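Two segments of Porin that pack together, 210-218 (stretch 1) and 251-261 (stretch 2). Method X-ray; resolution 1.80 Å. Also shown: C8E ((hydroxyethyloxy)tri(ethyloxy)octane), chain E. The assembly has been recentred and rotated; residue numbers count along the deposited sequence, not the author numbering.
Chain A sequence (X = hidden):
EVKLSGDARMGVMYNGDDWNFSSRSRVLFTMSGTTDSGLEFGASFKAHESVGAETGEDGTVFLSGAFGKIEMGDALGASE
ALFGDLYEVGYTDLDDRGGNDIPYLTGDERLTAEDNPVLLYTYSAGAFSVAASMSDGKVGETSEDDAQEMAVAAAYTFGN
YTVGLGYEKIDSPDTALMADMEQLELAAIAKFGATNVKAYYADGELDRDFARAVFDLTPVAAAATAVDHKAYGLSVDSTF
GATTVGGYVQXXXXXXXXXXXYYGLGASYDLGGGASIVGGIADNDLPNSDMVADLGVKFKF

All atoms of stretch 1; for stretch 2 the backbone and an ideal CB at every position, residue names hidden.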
# COMPACT_ATOMS: atom_id res chain seq x y z
N PHE A 210 -11.92 -25.78 -17.51
CA PHE A 210 -10.67 -25.10 -17.12
C PHE A 210 -9.68 -25.16 -18.33
O PHE A 210 -9.12 -24.14 -18.76
CB PHE A 210 -10.17 -25.84 -15.84
CG PHE A 210 -8.78 -25.50 -15.33
CD1 PHE A 210 -7.66 -26.14 -15.85
CD2 PHE A 210 -8.62 -24.54 -14.35
CE1 PHE A 210 -6.39 -25.83 -15.40
CE2 PHE A 210 -7.35 -24.22 -13.90
CZ PHE A 210 -6.24 -24.87 -14.42
N ALA A 211 -9.53 -26.34 -18.97
CA ALA A 211 -8.72 -26.48 -20.16
C ALA A 211 -9.14 -25.59 -21.30
O ALA A 211 -8.31 -24.96 -21.97
CB ALA A 211 -8.77 -27.93 -20.58
N ARG A 212 -10.44 -25.45 -21.57
CA ARG A 212 -10.91 -24.60 -22.65
C ARG A 212 -10.59 -23.15 -22.37
O ARG A 212 -10.25 -22.39 -23.28
CB ARG A 212 -12.44 -24.75 -22.83
CG ARG A 212 -12.85 -26.18 -23.29
CD ARG A 212 -14.42 -26.37 -23.43
NE ARG A 212 -14.97 -25.39 -24.36
CZ ARG A 212 -15.02 -25.59 -25.67
NH1 ARG A 212 -14.63 -26.73 -26.21
NH2 ARG A 212 -15.47 -24.67 -26.48
N ALA A 213 -10.70 -22.73 -21.11
CA ALA A 213 -10.38 -21.34 -20.72
C ALA A 213 -8.89 -21.02 -20.94
O ALA A 213 -8.58 -19.87 -21.26
CB ALA A 213 -10.73 -21.10 -19.26
N VAL A 214 -7.95 -21.99 -20.86
CA VAL A 214 -6.54 -21.78 -21.22
C VAL A 214 -6.48 -21.25 -22.62
O VAL A 214 -5.70 -20.33 -22.87
CB VAL A 214 -5.68 -23.09 -21.22
CG1 VAL A 214 -4.25 -22.89 -21.78
CG2 VAL A 214 -5.60 -23.55 -19.80
N PHE A 215 -7.30 -21.78 -23.55
CA PHE A 215 -7.28 -21.36 -24.96
C PHE A 215 -8.31 -20.30 -25.28
O PHE A 215 -8.55 -19.95 -26.44
CB PHE A 215 -7.46 -22.59 -25.88
CG PHE A 215 -6.25 -23.52 -25.93
CD1 PHE A 215 -5.25 -23.29 -26.84
CD2 PHE A 215 -6.14 -24.57 -25.03
CE1 PHE A 215 -4.14 -24.10 -26.85
CE2 PHE A 215 -5.03 -25.38 -25.05
CZ PHE A 215 -4.04 -25.14 -25.96
N ASP A 216 -8.87 -19.74 -24.21
CA ASP A 216 -9.82 -18.67 -24.28
C ASP A 216 -11.10 -19.09 -25.01
O ASP A 216 -11.65 -18.31 -25.82
CB ASP A 216 -9.12 -17.51 -24.98
CG ASP A 216 -9.59 -16.16 -24.49
OD1 ASP A 216 -9.98 -16.07 -23.33
OD2 ASP A 216 -9.56 -15.23 -25.29
N LEU A 217 -11.56 -20.32 -24.75
CA LEU A 217 -12.72 -20.89 -25.43
C LEU A 217 -13.87 -20.90 -24.45
O LEU A 217 -13.62 -21.11 -23.25
CB LEU A 217 -12.41 -22.31 -25.90
CG LEU A 217 -11.28 -22.48 -26.90
CD1 LEU A 217 -11.07 -23.95 -27.13
CD2 LEU A 217 -11.56 -21.75 -28.17
N THR A 218 -15.11 -20.58 -24.88
CA THR A 218 -16.27 -20.62 -23.96
C THR A 218 -16.46 -22.03 -23.40
O THR A 218 -16.13 -23.02 -24.08
CB THR A 218 -17.67 -20.18 -24.65
OG1 THR A 218 -17.70 -20.49 -26.02
CG2 THR A 218 -17.89 -18.72 -24.45
N UNK A 251 5.56 -26.85 -25.23
CA UNK A 251 4.32 -27.15 -25.89
C UNK A 251 3.39 -27.70 -24.85
O UNK A 251 3.74 -28.38 -23.86
CB UNK A 251 4.51 -28.13 -27.05
N UNK A 252 2.14 -27.28 -25.08
CA UNK A 252 1.05 -27.73 -24.24
C UNK A 252 0.08 -28.38 -25.22
O UNK A 252 -0.24 -27.76 -26.24
CB UNK A 252 0.41 -26.60 -23.43
N UNK A 253 -0.34 -29.60 -24.93
CA UNK A 253 -1.19 -30.37 -25.81
C UNK A 253 -2.39 -30.91 -25.02
O UNK A 253 -2.23 -31.87 -24.24
CB UNK A 253 -0.40 -31.51 -26.46
N UNK A 254 -3.60 -30.37 -25.17
CA UNK A 254 -4.73 -30.87 -24.41
C UNK A 254 -5.66 -31.55 -25.40
O UNK A 254 -6.17 -30.95 -26.36
CB UNK A 254 -5.44 -29.75 -23.64
N UNK A 255 -5.82 -32.81 -25.08
CA UNK A 255 -6.63 -33.73 -25.85
C UNK A 255 -8.07 -33.21 -25.93
O UNK A 255 -8.67 -32.78 -24.94
CB UNK A 255 -6.59 -35.13 -25.23
N UNK A 256 -8.53 -33.26 -27.18
CA UNK A 256 -9.85 -32.85 -27.63
C UNK A 256 -9.96 -31.33 -27.63
O UNK A 256 -10.96 -30.85 -28.15
CB UNK A 256 -10.94 -33.47 -26.75
N UNK A 257 -9.02 -30.50 -27.13
CA UNK A 257 -9.20 -29.04 -27.14
C UNK A 257 -8.23 -28.53 -28.16
O UNK A 257 -8.64 -28.28 -29.29
CB UNK A 257 -8.97 -28.40 -25.77
N UNK A 258 -6.94 -28.44 -27.85
CA UNK A 258 -5.98 -27.89 -28.79
C UNK A 258 -4.55 -28.10 -28.23
O UNK A 258 -4.39 -28.64 -27.14
CB UNK A 258 -6.26 -26.41 -29.04
N UNK A 259 -3.54 -27.70 -29.01
CA UNK A 259 -2.14 -27.72 -28.65
C UNK A 259 -1.56 -26.37 -29.02
O UNK A 259 -2.14 -25.64 -29.82
CB UNK A 259 -1.39 -28.86 -29.34
N UNK A 260 -0.45 -25.98 -28.40
CA UNK A 260 0.22 -24.74 -28.74
C UNK A 260 1.70 -24.99 -28.42
O UNK A 260 2.04 -25.77 -27.53
CB UNK A 260 -0.35 -23.54 -27.98
N UNK A 261 2.55 -24.38 -29.24
CA UNK A 261 3.98 -24.32 -29.04
C UNK A 261 4.26 -22.82 -28.88
O UNK A 261 3.84 -21.99 -29.70
CB UNK A 261 4.76 -24.96 -30.19
C1 C8E E . -1.74 -27.76 -16.27
C2 C8E E . -2.33 -26.39 -16.08
C3 C8E E . -1.80 -25.56 -17.19
C4 C8E E . -2.34 -24.19 -16.90
C5 C8E E . -1.43 -23.09 -17.42
C6 C8E E . -1.10 -23.16 -18.90
C7 C8E E . -0.50 -21.85 -19.45
C8 C8E E . -0.24 -22.13 -20.91
O9 C8E E . 0.00 -21.09 -21.83
C10 C8E E . -0.83 -21.20 -22.98
C11 C8E E . -0.34 -20.33 -24.09
O12 C8E E . -1.27 -19.81 -25.03
C13 C8E E . -1.75 -18.50 -24.67
C14 C8E E . -3.26 -18.33 -24.53
O15 C8E E . -4.11 -18.71 -25.64
C16 C8E E . -4.95 -17.65 -26.16
C17 C8E E . -4.63 -17.10 -27.58
O18 C8E E . -5.56 -16.40 -28.45
C19 C8E E . -6.40 -17.30 -29.23
C20 C8E E . -6.33 -17.23 -30.77
O21 C8E E . -5.01 -16.82 -31.17

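Stretch 2 is a strand, a tight turn and a returning strand, and stretch 1 lays Ala211, Val214 and the ring of Phe215 against it; no hydrogen bond crosses, so shape and apolarity set the rules.

Position 251 has extended backbone angles and a CB beyond reach of stretch 1, which sets no demand; it is Val251. At 252 CA-to-CB points toward stretch 1, with CZ of Phe215 5.3 Å from the ideal CB and Val214 farther off, so a long apolar side chain would suit, leucine, isoleucine or methionine. Leu252 brings CD2 to 3.9 Å from Val214 CG1, and the same CD2 lies 3.7 Å from C8 of the detergent C8E.

Position 253 points away and would accept polar residues; it is Asp253. At 254 the direction turns back: the ideal CB is 4.6 Å from Phe215 CE2 and 4.9 Å from Ala211 CB. The small alanine leaves room for a branched or long aliphatic chain. Ile254 fills it with CD1, 4.0 Å from Ala211 CB and 3.7 Å from Phe215 CE2, at the ring's edge.

Positions 255 and 256 are in the turn, out of reach. 255 is Asp255. 256, at a phi of 73°, would favour glycine, asparagine or aspartate, and is Thr256, with Thr256 OG1 donating to Asp255 O at 2.6 Å.

Position 257 points toward stretch 1 between Phe215 CD2, 4.8 Å from the ideal CB, and Leu217 CD1 and Arg212 CG, each 5.1 Å from it. Isoleucine, leucine or methionine could reach these carbons. Ile257 has both chi angles m; its CG2 meets Leu217 CD1 at 3.7 Å and Phe215 CD2 at 3.9 Å, while CD1 lies 3.8 Å from Arg212 CG. Arg212 NE donates to Thr218 O at 2.7 Å, within its own stretch.

At 258 the ideal CB is already 3.8 Å from Phe215 CE1, so the first carbon makes the contact and many side chains could follow if their ends turn clear. Asp258 sets its CB 3.8 Å from the centroid of the Phe215 ring, 13° off the normal, a CH-pi contact over one face. Its OD1 accepts a weak hydrogen bond from the N of 259, at 3.0 Å.

Position 259 points away, leaving polar choices open; it is Asp259. At 260 the ideal CB is 4.0 Å from Phe215 CE1, favouring a compact apolar residue such as valine or alanine. Val260 places CG1 3.9 Å from Phe215 CE1. Position 261, out of reach, is Thr261.

Stretch 2 (251-261) VLDIDTIDDVT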
# COMPACT_ATOMS: atom_id res chain seq x y z
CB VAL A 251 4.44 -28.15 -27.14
CG1 VAL A 251 5.88 -28.36 -27.50
CG2 VAL A 251 3.69 -29.42 -26.91
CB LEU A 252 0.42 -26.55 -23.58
CG LEU A 252 -0.86 -26.78 -22.80
CD1 LEU A 252 -0.67 -27.80 -21.68
CD2 LEU A 252 -1.30 -25.41 -22.33
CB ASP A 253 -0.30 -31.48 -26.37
CG ASP A 253 -0.84 -32.37 -27.48
OD1 ASP A 253 -2.05 -32.39 -27.69
OD2 ASP A 253 -0.03 -33.06 -28.13
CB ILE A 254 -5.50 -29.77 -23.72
CG1 ILE A 254 -4.52 -28.90 -22.88
CG2 ILE A 254 -6.57 -30.43 -22.84
CD1 ILE A 254 -5.13 -27.68 -22.16
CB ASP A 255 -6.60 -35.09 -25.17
CG ASP A 255 -7.27 -36.22 -25.95
OD1 ASP A 255 -7.06 -36.33 -27.16
OD2 ASP A 255 -8.01 -37.00 -25.34
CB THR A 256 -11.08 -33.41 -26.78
OG1 THR A 256 -11.17 -32.69 -25.58
CG2 THR A 256 -10.96 -34.88 -26.45
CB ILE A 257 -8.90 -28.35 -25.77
CG1 ILE A 257 -9.69 -29.02 -24.65
CG2 ILE A 257 -9.15 -26.85 -25.90
CD1 ILE A 257 -11.19 -29.18 -24.82
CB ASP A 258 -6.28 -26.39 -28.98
CG ASP A 258 -5.84 -25.82 -30.35
OD1 ASP A 258 -5.25 -26.54 -31.19
OD2 ASP A 258 -6.09 -24.64 -30.59
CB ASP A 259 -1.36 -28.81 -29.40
CG ASP A 259 -1.46 -28.80 -30.92
OD1 ASP A 259 -0.86 -27.96 -31.57
OD2 ASP A 259 -2.15 -29.65 -31.47
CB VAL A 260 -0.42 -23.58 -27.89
CG1 VAL A 260 -0.32 -23.82 -26.38
CG2 VAL A 260 0.25 -22.29 -28.32
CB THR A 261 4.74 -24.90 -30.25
OG1 THR A 261 4.42 -26.30 -30.28
CG2 THR A 261 6.26 -24.63 -30.19
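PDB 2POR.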